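Local coordinates for probable sulfate-binding lipoprotein SubI (Mycobacterium tuberculosis, PDB 6DDN) that probably binds sulfate outside the cell membrane as the solute-binding lipoprotein of a sulfate uptake system, at residues A[93-98]-A[112-117]; A[104-109]-A[275-280]; A[235-240]-A[311-316]; A[288-293]-A[300-305]. One frame throughout, in Å; residues are numbered along the deposited sequence.

Contact 1: A[93-98]-A[112-117]; sequences DQSRGV and EPDIAR. With SO4 (sulfate ion), chain E.
Ser95 OG meets Asp114 and Arg117 together, and it links two side-by-side helices of an alpha/beta lobe of the periplasmic-binding-protein fold. The hydroxyl donates to Asp114 O at 2.6 Å, in the carbonyl plane and on a lone pair. It also accepts a weak bond from Arg117 NH2, 3.0 Å from Ser95 OG. One buried side-chain oxygen both gives and receives. Ser95 OG lies anti to its backbone N (chi1 -173°), which sends it across to the second helix. Arg117 is bent at chi3 (-69°), and this turns the NH2 edge of its guanidinium to Ser95 OG. NH2 meets two oxygens, both near the guanidinium plane. The second is Asp114 OD1, 3.1 Å from Arg117 NH2 and met on the anti side of the carboxylate in a salt bridge. The other carboxylate oxygen, Asp114 OD2, is held by Ser91, so both oxygens are bonded. Arg96 CG lies over one face of the Arg117 guanidinium, and the two guanidinium planes are 68° apart. Both arginines bind one sulfate ion, probably taken up from the crystallisation liquor; the anion would offset their charges. Arg117 NH1 reaches its O4 at 3.0 Å and Arg117 NE reaches the same O4 at 3.2 Å. Arg96 approaches O2 with NE, a bond too short to be taken literally. Further out, the axes of 93-98 and 113-117 run nearly parallel and come within 9.1 Å, with strand 106-108 between them in the chain. Arg96 NH1 also donates to Leu173 O, and Arg96 NH2 makes a salt bridge with Asp93 OD1 at 2.9 Å.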
loop_
_atom_site.group_PDB
_atom_site.type_symbol
_atom_site.label_atom_id
_atom_site.label_comp_id
_atom_site.label_asym_id
_atom_site.label_seq_id
_atom_site.Cartn_x
_atom_site.Cartn_y
_atom_site.Cartn_z
ATOM N N ASP A 93 2.651 -5.092 -11.816
ATOM C CA ASP A 93 2.305 -4.951 -13.227
ATOM C C ASP A 93 2.517 -3.520 -13.702
ATOM O O ASP A 93 3.023 -3.293 -14.809
ATOM C CB ASP A 93 0.857 -5.380 -13.461
ATOM C CG ASP A 93 0.672 -6.884 -13.388
ATOM O OD1 ASP A 93 1.673 -7.601 -13.174
ATOM O OD2 ASP A 93 -0.478 -7.347 -13.549
ATOM N N GLN A 94 2.138 -2.540 -12.879
ATOM C CA GLN A 94 2.347 -1.144 -13.245
ATOM C C GLN A 94 3.832 -0.809 -13.308
ATOM O O GLN A 94 4.264 -0.044 -14.179
ATOM C CB GLN A 94 1.630 -0.228 -12.254
ATOM C CG GLN A 94 0.114 -0.307 -12.317
ATOM C CD GLN A 94 -0.479 0.603 -13.374
ATOM O OE1 GLN A 94 -0.741 1.780 -13.119
ATOM N NE2 GLN A 94 -0.699 0.061 -14.568
ATOM N N SER A 95 4.627 -1.372 -12.396
ATOM C CA SER A 95 6.066 -1.134 -12.421
ATOM C C SER A 95 6.691 -1.683 -13.698
ATOM O O SER A 95 7.525 -1.019 -14.323
ATOM C CB SER A 95 6.722 -1.757 -11.191
ATOM O OG SER A 95 8.091 -1.402 -11.106
ATOM N N ARG A 96 6.295 -2.891 -14.101
ATOM C CA ARG A 96 6.826 -3.468 -15.330
ATOM C C ARG A 96 6.421 -2.646 -16.545
ATOM O O ARG A 96 7.228 -2.441 -17.460
ATOM C CB ARG A 96 6.354 -4.913 -15.477
ATOM C CG ARG A 96 7.111 -5.875 -14.596
ATOM C CD ARG A 96 6.447 -7.233 -14.531
ATOM N NE ARG A 96 6.734 -7.882 -13.256
ATOM C CZ ARG A 96 5.808 -8.286 -12.394
ATOM N NH1 ARG A 96 6.168 -8.859 -11.253
ATOM N NH2 ARG A 96 4.520 -8.127 -12.673
ATOM N N GLY A 97 5.175 -2.170 -16.571
ATOM C CA GLY A 97 4.730 -1.347 -17.684
ATOM C C GLY A 97 5.639 -0.162 -17.933
ATOM O O GLY A 97 6.114 0.050 -19.051
ATOM N N VAL A 98 5.899 0.629 -16.889
ATOM C CA VAL A 98 6.755 1.802 -17.045
ATOM C C VAL A 98 8.184 1.385 -17.364
ATOM O O VAL A 98 8.875 2.042 -18.153
ATOM C CB VAL A 98 6.693 2.684 -15.788
ATOM C CG1 VAL A 98 7.432 3.992 -16.027
ATOM C CG2 VAL A 98 5.249 2.943 -15.388
ATOM N N GLU A 112 8.502 -0.662 -2.098
ATOM C CA GLU A 112 9.751 -0.118 -2.627
ATOM C C GLU A 112 10.364 -0.950 -3.752
ATOM O O GLU A 112 10.903 -0.345 -4.696
ATOM C CB GLU A 112 10.757 0.063 -1.481
ATOM C CG GLU A 112 12.117 0.602 -1.912
ATOM C CD GLU A 112 13.100 -0.496 -2.269
ATOM O OE1 GLU A 112 14.091 -0.203 -2.968
ATOM O OE2 GLU A 112 12.876 -1.653 -1.855
ATOM N N PRO A 113 10.355 -2.294 -3.716
ATOM C CA PRO A 113 10.887 -3.057 -4.862
ATOM C C PRO A 113 10.351 -2.608 -6.210
ATOM O O PRO A 113 11.092 -2.620 -7.202
ATOM C CB PRO A 113 10.456 -4.492 -4.545
ATOM C CG PRO A 113 10.394 -4.540 -3.073
ATOM C CD PRO A 113 10.055 -3.175 -2.571
ATOM N N ASP A 114 9.081 -2.209 -6.273
ATOM C CA ASP A 114 8.510 -1.741 -7.529
ATOM C C ASP A 114 9.102 -0.407 -7.967
ATOM O O ASP A 114 8.947 -0.027 -9.133
ATOM C CB ASP A 114 6.991 -1.643 -7.404
ATOM C CG ASP A 114 6.336 -3.000 -7.231
ATOM O OD1 ASP A 114 6.850 -3.985 -7.803
ATOM O OD2 ASP A 114 5.311 -3.086 -6.524
ATOM N N ILE A 115 9.770 0.307 -7.065
ATOM C CA ILE A 115 10.560 1.470 -7.456
ATOM C C ILE A 115 11.966 1.058 -7.866
ATOM O O ILE A 115 12.522 1.594 -8.827
ATOM C CB ILE A 115 10.590 2.508 -6.314
ATOM C CG1 ILE A 115 9.175 2.976 -5.972
ATOM C CG2 ILE A 115 11.450 3.695 -6.699
ATOM C CD1 ILE A 115 8.500 3.747 -7.085
ATOM N N ALA A 116 12.546 0.089 -7.151
ATOM C CA ALA A 116 13.895 -0.370 -7.464
ATOM C C ALA A 116 13.983 -0.963 -8.863
ATOM O O ALA A 116 15.016 -0.819 -9.529
ATOM C CB ALA A 116 14.354 -1.391 -6.423
ATOM N N ARG A 117 12.926 -1.638 -9.322
ATOM C CA ARG A 117 12.924 -2.151 -10.690
ATOM C C ARG A 117 13.102 -1.021 -11.695
ATOM O O ARG A 117 13.847 -1.159 -12.670
ATOM C CB ARG A 117 11.630 -2.918 -10.969
ATOM C CG ARG A 117 11.504 -3.390 -12.415
ATOM C CD ARG A 117 10.121 -3.945 -12.727
ATOM N NE ARG A 117 9.865 -5.212 -12.049
ATOM C CZ ARG A 117 9.146 -5.332 -10.938
ATOM N NH1 ARG A 117 8.963 -6.525 -10.389
ATOM N NH2 ARG A 117 8.607 -4.259 -10.374
HETATM S S SO4 E . 10.314 -8.829 -13.091
HETATM O O1 SO4 E . 10.492 -7.902 -14.204
HETATM O O2 SO4 E . 8.890 -9.072 -12.881
HETATM O O3 SO4 E . 10.980 -10.092 -13.394
HETATM O O4 SO4 E . 10.896 -8.257 -11.880
#

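Contact 2: A[104-109]-A[275-280]; sequences ADLVNF and GAATAF. With SO4 (sulfate ion), chain F.
Leu106 reaches from its strand onto Ala277 and Phe280 of helix 274-284. Its CB points toward the helix. Its CG sits beside the backbone N (chi1 -73°) and comes within 4.0 Å of Ala277 O. From there the two methyls part. CD2 lies against the same carbonyl, with Leu106 CD2 to Ala277 O at 3.5 Å. CD1 fits between Ala277 and the aromatic ring: Leu106 CD1 is 4.0 Å from Ala277 CB and 3.6 Å from Phe280 CD2. The methyl meets the ring at its edge, in the ring plane. Strand 106-108 belongs to the sheet of a Rossmann-like alpha/beta/alpha lobe, and its residues alternate between the two faces. Leu106 faces helix 274-284, whereas Val107 touches Ile115 and Leu118 of helix 113-120. Leu56 and Ile54 of the adjacent strand extend the apolar layer, the first against Leu106 and the second against Phe280. Just before the strand, Asp105 O is 3.7 Å from Ala277 CB. The buried Asp105 carboxylate is satisfied elsewhere, by Ser271 OG and Thr55 N. Near the helix start, a sulfate ion probably from the crystallisation liquor is bonded to His273 ND1 and lies close to Ala276 N.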
loop_
_atom_site.group_PDB
_atom_site.type_symbol
_atom_site.label_atom_id
_atom_site.label_comp_id
_atom_site.label_asym_id
_atom_site.label_seq_id
_atom_site.Cartn_x
_atom_site.Cartn_y
_atom_site.Cartn_z
ATOM N N ALA A 104 4.991 7.653 -18.209
ATOM C CA ALA A 104 4.830 7.994 -16.806
ATOM C C ALA A 104 5.715 9.188 -16.492
ATOM O O ALA A 104 6.851 9.266 -16.964
ATOM C CB ALA A 104 5.189 6.816 -15.894
ATOM N N ASP A 105 5.176 10.120 -15.709
ATOM C CA ASP A 105 5.966 11.207 -15.159
ATOM C C ASP A 105 6.217 11.054 -13.667
ATOM O O ASP A 105 7.192 11.614 -13.159
ATOM C CB ASP A 105 5.280 12.554 -15.428
ATOM C CG ASP A 105 5.071 12.815 -16.912
ATOM O OD1 ASP A 105 6.035 13.225 -17.594
ATOM O OD2 ASP A 105 3.940 12.607 -17.400
ATOM N N LEU A 106 5.372 10.299 -12.966
ATOM C CA LEU A 106 5.571 9.979 -11.562
ATOM C C LEU A 106 5.110 8.555 -11.307
ATOM O O LEU A 106 4.150 8.077 -11.919
ATOM C CB LEU A 106 4.803 10.926 -10.636
ATOM C CG LEU A 106 5.336 12.346 -10.481
ATOM C CD1 LEU A 106 4.340 13.338 -11.052
ATOM C CD2 LEU A 106 5.617 12.636 -9.019
ATOM N N VAL A 107 5.800 7.884 -10.391
ATOM C CA VAL A 107 5.434 6.543 -9.961
ATOM C C VAL A 107 5.075 6.597 -8.486
ATOM O O VAL A 107 5.708 7.320 -7.710
ATOM C CB VAL A 107 6.564 5.526 -10.213
ATOM C CG1 VAL A 107 6.529 5.078 -11.655
ATOM C CG2 VAL A 107 7.916 6.129 -9.865
ATOM N N ASN A 108 4.044 5.846 -8.110
ATOM C CA ASN A 108 3.634 5.699 -6.713
ATOM C C ASN A 108 3.173 4.255 -6.556
ATOM O O ASN A 108 2.055 3.910 -6.946
ATOM C CB ASN A 108 2.533 6.684 -6.342
ATOM C CG ASN A 108 1.946 6.410 -4.972
ATOM O OD1 ASN A 108 0.730 6.317 -4.810
ATOM N ND2 ASN A 108 2.812 6.275 -3.976
ATOM N N PHE A 109 4.033 3.416 -5.995
ATOM C CA PHE A 109 3.797 1.982 -5.975
ATOM C C PHE A 109 3.560 1.494 -4.552
ATOM O O PHE A 109 3.806 2.199 -3.571
ATOM C CB PHE A 109 4.970 1.243 -6.626
ATOM C CG PHE A 109 5.060 1.462 -8.107
ATOM C CD1 PHE A 109 3.909 1.619 -8.863
ATOM C CD2 PHE A 109 6.288 1.529 -8.744
ATOM C CE1 PHE A 109 3.978 1.827 -10.229
ATOM C CE2 PHE A 109 6.365 1.737 -10.111
ATOM C CZ PHE A 109 5.207 1.887 -10.853
ATOM N N GLY A 275 9.897 19.544 -14.361
ATOM C CA GLY A 275 9.487 20.733 -13.642
ATOM C C GLY A 275 8.184 20.500 -12.903
ATOM O O GLY A 275 8.126 20.625 -11.676
ATOM N N ALA A 276 7.132 20.141 -13.646
ATOM C CA ALA A 276 5.839 19.880 -13.022
ATOM C C ALA A 276 5.873 18.607 -12.185
ATOM O O ALA A 276 5.289 18.560 -11.097
ATOM C CB ALA A 276 4.748 19.790 -14.088
ATOM N N ALA A 277 6.549 17.565 -12.679
ATOM C CA ALA A 277 6.610 16.306 -11.946
ATOM C C ALA A 277 7.269 16.488 -10.584
ATOM O O ALA A 277 6.808 15.924 -9.583
ATOM C CB ALA A 277 7.348 15.252 -12.770
ATOM N N THR A 278 8.346 17.275 -10.520
ATOM C CA THR A 278 8.957 17.573 -9.227
ATOM C C THR A 278 8.026 18.416 -8.364
ATOM O O THR A 278 7.921 18.190 -7.152
ATOM C CB THR A 278 10.293 18.290 -9.419
ATOM O OG1 THR A 278 11.130 17.515 -10.285
ATOM C CG2 THR A 278 10.995 18.487 -8.085
ATOM N N ALA A 279 7.345 19.391 -8.970
ATOM C CA ALA A 279 6.399 20.205 -8.217
ATOM C C ALA A 279 5.271 19.353 -7.652
ATOM O O ALA A 279 4.866 19.531 -6.497
ATOM C CB ALA A 279 5.841 21.318 -9.105
ATOM N N PHE A 280 4.763 18.408 -8.444
ATOM C CA PHE A 280 3.684 17.549 -7.971
ATOM C C PHE A 280 4.157 16.590 -6.887
ATOM O O PHE A 280 3.377 16.233 -5.997
ATOM C CB PHE A 280 3.080 16.768 -9.136
ATOM C CG PHE A 280 1.814 16.045 -8.787
ATOM C CD1 PHE A 280 0.839 16.661 -8.025
ATOM C CD2 PHE A 280 1.597 14.750 -9.221
ATOM C CE1 PHE A 280 -0.329 16.000 -7.702
ATOM C CE2 PHE A 280 0.427 14.083 -8.900
ATOM C CZ PHE A 280 -0.535 14.709 -8.141
HETATM S S SO4 F . 7.421 21.238 -17.299
HETATM O O1 SO4 F . 6.906 20.242 -18.235
HETATM O O2 SO4 F . 6.679 22.483 -17.473
HETATM O O3 SO4 F . 7.249 20.756 -15.933
HETATM O O4 SO4 F . 8.840 21.469 -17.553
#

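Contact 3: A[235-240]-A[311-316]. With SO4 (sulfate ion), chain C.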
loop_
_atom_site.group_PDB
_atom_site.type_symbol
_atom_site.label_atom_id
_atom_site.label_comp_id
_atom_site.label_asym_id
_atom_site.label_seq_id
_atom_site.Cartn_x
_atom_site.Cartn_y
_atom_site.Cartn_z
ATOM N N SER A 235 -5.996 -6.428 3.726
ATOM C CA SER A 235 -5.977 -5.249 2.871
ATOM C C SER A 235 -5.314 -4.099 3.613
ATOM O O SER A 235 -4.996 -4.197 4.800
ATOM C CB SER A 235 -7.396 -4.870 2.437
ATOM O OG SER A 235 -7.381 -3.778 1.535
ATOM N N TYR A 236 -5.103 -3.003 2.886
ATOM C CA TYR A 236 -4.644 -1.773 3.511
ATOM C C TYR A 236 -5.734 -1.206 4.412
ATOM O O TYR A 236 -6.929 -1.381 4.166
ATOM C CB TYR A 236 -4.276 -0.714 2.466
ATOM C CG TYR A 236 -3.388 -1.158 1.324
ATOM C CD1 TYR A 236 -3.905 -1.866 0.247
ATOM C CD2 TYR A 236 -2.040 -0.825 1.300
ATOM C CE1 TYR A 236 -3.098 -2.254 -0.805
ATOM C CE2 TYR A 236 -1.226 -1.210 0.253
ATOM C CZ TYR A 236 -1.762 -1.924 -0.797
ATOM O OH TYR A 236 -0.955 -2.307 -1.843
ATOM N N GLU A 237 -5.306 -0.508 5.463
ATOM C CA GLU A 237 -6.259 0.231 6.283
ATOM C C GLU A 237 -6.927 1.343 5.484
ATOM O O GLU A 237 -8.103 1.650 5.710
ATOM C CB GLU A 237 -5.551 0.799 7.514
ATOM C CG GLU A 237 -6.466 1.423 8.547
ATOM C CD GLU A 237 -5.710 2.325 9.505
ATOM O OE1 GLU A 237 -4.766 3.012 9.057
ATOM O OE2 GLU A 237 -6.056 2.343 10.704
ATOM N N ASN A 238 -6.201 1.950 4.543
ATOM C CA ASN A 238 -6.813 2.975 3.704
ATOM C C ASN A 238 -7.869 2.375 2.788
ATOM O O ASN A 238 -8.899 3.006 2.522
ATOM C CB ASN A 238 -5.743 3.703 2.890
ATOM C CG ASN A 238 -4.825 2.755 2.143
ATOM O OD1 ASN A 238 -3.701 2.497 2.571
ATOM N ND2 ASN A 238 -5.291 2.249 1.007
ATOM N N GLU A 239 -7.638 1.153 2.303
ATOM C CA GLU A 239 -8.608 0.521 1.417
ATOM C C GLU A 239 -9.860 0.109 2.179
ATOM O O GLU A 239 -10.971 0.183 1.641
ATOM C CB GLU A 239 -7.976 -0.682 0.716
ATOM C CG GLU A 239 -8.930 -1.455 -0.190
ATOM C CD GLU A 239 -9.102 -0.824 -1.562
ATOM O OE1 GLU A 239 -9.355 -1.575 -2.529
ATOM O OE2 GLU A 239 -8.990 0.415 -1.681
ATOM N N ALA A 240 -9.704 -0.325 3.431
ATOM C CA ALA A 240 -10.873 -0.624 4.252
ATOM C C ALA A 240 -11.678 0.639 4.529
ATOM O O ALA A 240 -12.914 0.626 4.459
ATOM C CB ALA A 240 -10.443 -1.286 5.561
ATOM N N ASP A 311 -5.432 9.902 16.561
ATOM C CA ASP A 311 -6.647 9.376 17.161
ATOM C C ASP A 311 -7.547 8.656 16.164
ATOM O O ASP A 311 -8.522 8.024 16.586
ATOM C CB ASP A 311 -7.418 10.510 17.831
ATOM C CG ASP A 311 -7.894 11.553 16.843
ATOM O OD1 ASP A 311 -7.054 12.316 16.321
ATOM O OD2 ASP A 311 -9.110 11.598 16.575
ATOM N N LEU A 312 -7.259 8.739 14.861
ATOM C CA LEU A 312 -7.959 7.940 13.863
ATOM C C LEU A 312 -7.095 6.848 13.258
ATOM O O LEU A 312 -7.635 5.927 12.639
ATOM C CB LEU A 312 -8.488 8.819 12.719
ATOM C CG LEU A 312 -9.594 9.824 13.031
ATOM C CD1 LEU A 312 -10.586 9.292 14.057
ATOM C CD2 LEU A 312 -8.958 11.077 13.519
ATOM N N PHE A 313 -5.783 6.940 13.404
ATOM C CA PHE A 313 -4.874 5.903 12.954
ATOM C C PHE A 313 -4.262 5.249 14.186
ATOM O O PHE A 313 -3.148 5.601 14.594
ATOM C CB PHE A 313 -3.809 6.492 12.032
ATOM C CG PHE A 313 -4.375 7.164 10.817
ATOM C CD1 PHE A 313 -5.195 6.466 9.944
ATOM C CD2 PHE A 313 -4.095 8.492 10.548
ATOM C CE1 PHE A 313 -5.720 7.078 8.824
ATOM C CE2 PHE A 313 -4.619 9.112 9.430
ATOM C CZ PHE A 313 -5.432 8.405 8.567
ATOM N N PRO A 314 -4.966 4.302 14.803
ATOM C CA PRO A 314 -4.535 3.796 16.111
ATOM C C PRO A 314 -3.290 2.933 16.006
ATOM O O PRO A 314 -3.132 2.144 15.072
ATOM C CB PRO A 314 -5.742 2.978 16.581
ATOM C CG PRO A 314 -6.368 2.499 15.316
ATOM C CD PRO A 314 -6.165 3.603 14.305
ATOM N N VAL A 315 -2.403 3.091 16.978
ATOM C CA VAL A 315 -1.215 2.234 17.035
ATOM C C VAL A 315 -1.638 0.833 17.457
ATOM O O VAL A 315 -2.495 0.691 18.350
ATOM C CB VAL A 315 -0.175 2.820 17.999
ATOM C CG1 VAL A 315 -0.741 2.949 19.403
ATOM C CG2 VAL A 315 1.096 1.978 18.008
ATOM N N PRO A 316 -1.125 -0.217 16.832
ATOM C CA PRO A 316 -1.435 -1.577 17.275
ATOM C C PRO A 316 -0.569 -1.943 18.475
ATOM O O PRO A 316 0.211 -1.139 18.983
ATOM C CB PRO A 316 -1.094 -2.423 16.048
ATOM C CG PRO A 316 0.020 -1.668 15.399
ATOM C CD PRO A 316 -0.298 -0.209 15.611
HETATM S S SO4 C . -1.593 -3.397 -5.145
HETATM O O1 SO4 C . -1.402 -2.590 -6.347
HETATM O O2 SO4 C . -2.411 -2.653 -4.191
HETATM O O3 SO4 C . -2.268 -4.646 -5.486
HETATM O O4 SO4 C . -0.294 -3.697 -4.553
#
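Glu237 is extended, with CG anti to the backbone N (chi1 -172°), and so carries its carboxylate out to Phe313 and Pro314. Phe313 has its CG beside the backbone N (chi1 -59°), which sets the ring next to that carboxylate. Glu237 OE1 comes within 3.6 Å of Phe313 CD1, approaching obliquely, and the carboxylate and ring planes are 52° apart. The other oxygen, Glu237 OE2, lies 3.8 Å from Pro314 CD. These are plain van der Waals contacts. The strong partner of the acid is Arg299, whose NE forms a salt bridge with Glu237 OE1. Arg299 NH2 also bonds Pro314 O, so this arginine ties the loop 311-316 to the glutamate. The segment 235-240 is a strand-to-helix junction in a lobe of the periplasmic-binding-protein fold, with Tyr236 at the N-cap position of helix 237-245. Tyr236 points elsewhere, to a bound sulfate. Its OH donates to sulfate O2 at 2.8 Å, with O2 at the ring edge, near its plane, and is also bonded to Ser110. Ala60 N, Ser175 OG, Ser177 N and Gly218 N also bond this sulfate, consistent with the ligand site of a sulfate-binding protein.

Contact 4: A[288-293]-A[300-305]; sequences QAQKLW and PVDPAV
Gln290 OE1 accepts from two successive backbone N-H groups of the facing segment, Val301 N and Asp302 N. The bond from Asp302 N to Gln290 OE1 is 2.8 Å long, with an N-H...O angle of 152° and the donor tilted slightly from the carbonyl plane. The bond from Val301 N to Gln290 OE1, at 2.9 Å, is weak and bent (126°). A bend at chi2 (-74°) folds the side chain so that its amide faces this turn. The NE2 end donates to Pro137 O and Gln284 O. Four backbone partners therefore fix the rotation of this buried amide. The turn joins the short strand 299-300 to helix 303-308, and the glutamine holds it against helix 287-295 in a helix-strand-helix arrangement. Asp302 is the N-cap of the second helix: its OD1 accepts from Ala304 N at 3.0 Å. Apolar atoms fill in around the amide. Pro300 CB lies 3.4 Å from Gln290 OE1, and Asp302 CB packs 3.7 Å from Gln290 CG. Val305 sits over the backbone of the first helix, with CG1 3.6 Å from Gln290 O. Its other methyl, CG2, touches Gln290 CB and, more loosely, the CG of Lys291, whose chain runs across it at about a right angle.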
loop_
_atom_site.group_PDB
_atom_site.type_symbol
_atom_site.label_atom_id
_atom_site.label_comp_id
_atom_site.label_asym_id
_atom_site.label_seq_id
_atom_site.Cartn_x
_atom_site.Cartn_y
_atom_site.Cartn_z
ATOM N N GLN A 288 -0.657 20.798 3.859
ATOM C CA GLN A 288 -2.009 20.596 3.348
ATOM C C GLN A 288 -2.173 19.205 2.752
ATOM O O GLN A 288 -3.119 18.483 3.084
ATOM C CB GLN A 288 -2.343 21.667 2.309
ATOM C CG GLN A 288 -3.771 21.596 1.796
ATOM C CD GLN A 288 -3.974 22.382 0.514
ATOM O OE1 GLN A 288 -3.011 22.807 -0.128
ATOM N NE2 GLN A 288 -5.231 22.574 0.131
ATOM N N ALA A 289 -1.255 18.810 1.866
ATOM C CA ALA A 289 -1.366 17.503 1.225
ATOM C C ALA A 289 -1.303 16.378 2.249
ATOM O O ALA A 289 -2.021 15.380 2.125
ATOM C CB ALA A 289 -0.270 17.336 0.176
ATOM N N GLN A 290 -0.449 16.518 3.267
ATOM C CA GLN A 290 -0.378 15.502 4.312
ATOM C C GLN A 290 -1.690 15.412 5.079
ATOM O O GLN A 290 -2.140 14.314 5.427
ATOM C CB GLN A 290 0.783 15.801 5.258
ATOM C CG GLN A 290 2.146 15.555 4.645
ATOM C CD GLN A 290 2.466 14.080 4.517
ATOM O OE1 GLN A 290 2.842 13.430 5.492
ATOM N NE2 GLN A 290 2.315 13.543 3.312
ATOM N N LYS A 291 -2.322 16.558 5.350
ATOM C CA LYS A 291 -3.650 16.539 5.951
ATOM C C LYS A 291 -4.649 15.839 5.038
ATOM O O LYS A 291 -5.506 15.080 5.506
ATOM C CB LYS A 291 -4.117 17.964 6.249
ATOM C CG LYS A 291 -3.548 18.576 7.511
ATOM C CD LYS A 291 -4.109 19.975 7.712
ATOM C CE LYS A 291 -3.508 20.661 8.928
ATOM N NZ LYS A 291 -3.683 22.140 8.852
ATOM N N LEU A 292 -4.549 16.079 3.728
ATOM C CA LEU A 292 -5.514 15.513 2.790
ATOM C C LEU A 292 -5.383 13.998 2.709
ATOM O O LEU A 292 -6.388 13.278 2.738
ATOM C CB LEU A 292 -5.334 16.148 1.412
ATOM C CG LEU A 292 -5.677 17.633 1.313
ATOM C CD1 LEU A 292 -5.156 18.200 0.011
ATOM C CD2 LEU A 292 -7.176 17.857 1.441
ATOM N N TRP A 293 -4.150 13.496 2.593
ATOM C CA TRP A 293 -3.931 12.053 2.625
ATOM C C TRP A 293 -4.495 11.449 3.905
ATOM O O TRP A 293 -5.196 10.430 3.870
ATOM C CB TRP A 293 -2.438 11.743 2.505
ATOM C CG TRP A 293 -1.885 11.884 1.120
ATOM C CD1 TRP A 293 -1.057 12.868 0.668
ATOM C CD2 TRP A 293 -2.107 11.004 0.011
ATOM N NE1 TRP A 293 -0.753 12.661 -0.655
ATOM C CE2 TRP A 293 -1.385 11.522 -1.082
ATOM C CE3 TRP A 293 -2.847 9.830 -0.164
ATOM C CZ2 TRP A 293 -1.381 10.909 -2.335
ATOM C CZ3 TRP A 293 -2.838 9.219 -1.408
ATOM C CH2 TRP A 293 -2.115 9.763 -2.477
ATOM N N PRO A 300 -0.177 9.713 7.280
ATOM C CA PRO A 300 0.839 10.646 6.789
ATOM C C PRO A 300 2.175 10.458 7.490
ATOM O O PRO A 300 2.265 9.906 8.588
ATOM C CB PRO A 300 0.238 12.016 7.120
ATOM C CG PRO A 300 -0.570 11.757 8.350
ATOM C CD PRO A 300 -1.139 10.366 8.185
ATOM N N VAL A 301 3.227 10.940 6.824
ATOM C CA VAL A 301 4.576 10.891 7.381
ATOM C C VAL A 301 4.969 12.182 8.084
ATOM O O VAL A 301 5.964 12.187 8.825
ATOM C CB VAL A 301 5.621 10.552 6.297
ATOM C CG1 VAL A 301 5.327 9.192 5.691
ATOM C CG2 VAL A 301 5.649 11.629 5.227
ATOM N N ASP A 302 4.236 13.269 7.874
ATOM C CA ASP A 302 4.486 14.504 8.603
ATOM C C ASP A 302 4.222 14.270 10.085
ATOM O O ASP A 302 3.076 13.976 10.462
ATOM C CB ASP A 302 3.597 15.627 8.072
ATOM C CG ASP A 302 4.018 16.999 8.576
ATOM O OD1 ASP A 302 4.279 17.151 9.789
ATOM O OD2 ASP A 302 4.084 17.933 7.750
ATOM N N PRO A 303 5.230 14.388 10.953
ATOM C CA PRO A 303 5.016 14.072 12.375
ATOM C C PRO A 303 3.982 14.956 13.051
ATOM O O PRO A 303 3.386 14.529 14.048
ATOM C CB PRO A 303 6.410 14.265 12.990
ATOM C CG PRO A 303 7.112 15.190 12.050
ATOM C CD PRO A 303 6.610 14.825 10.686
ATOM N N ALA A 304 3.745 16.168 12.545
ATOM C CA ALA A 304 2.709 17.017 13.121
ATOM C C ALA A 304 1.320 16.603 12.646
ATOM O O ALA A 304 0.379 16.547 13.447
ATOM C CB ALA A 304 2.976 18.483 12.783
ATOM N N VAL A 305 1.172 16.305 11.353
ATOM C CA VAL A 305 -0.115 15.835 10.851
ATOM C C VAL A 305 -0.422 14.449 11.404
ATOM O O VAL A 305 -1.568 14.148 11.759
ATOM C CB VAL A 305 -0.131 15.852 9.312
ATOM C CG1 VAL A 305 -1.436 15.266 8.778
ATOM C CG2 VAL A 305 0.071 17.269 8.800
#

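Contacts 1 and 2 are neighbours, with centres 14 Å apart. Their segments alternate along the chain, and strand 106-108 lies between the two helices of contact 1. Phe109, just after it, packs on Ser95, Asp114 and Ile115. Leu106 and Val107 point to opposite faces, which puts helix 274-284 on one side and helix 113-120 on the other. The centres of contacts 2 and 3 are 26 Å apart, but both reach the same sheet. Helix 287-295 of contact 4 comes straight after helix 274-284. Contact 4 falls between the segments of contact 3 and touches it through Pro300 and Phe313. The contacts hold helices and loops onto the sheet, while Tyr236 of contact 3 reaches the sulfate that probably marks the ligand site.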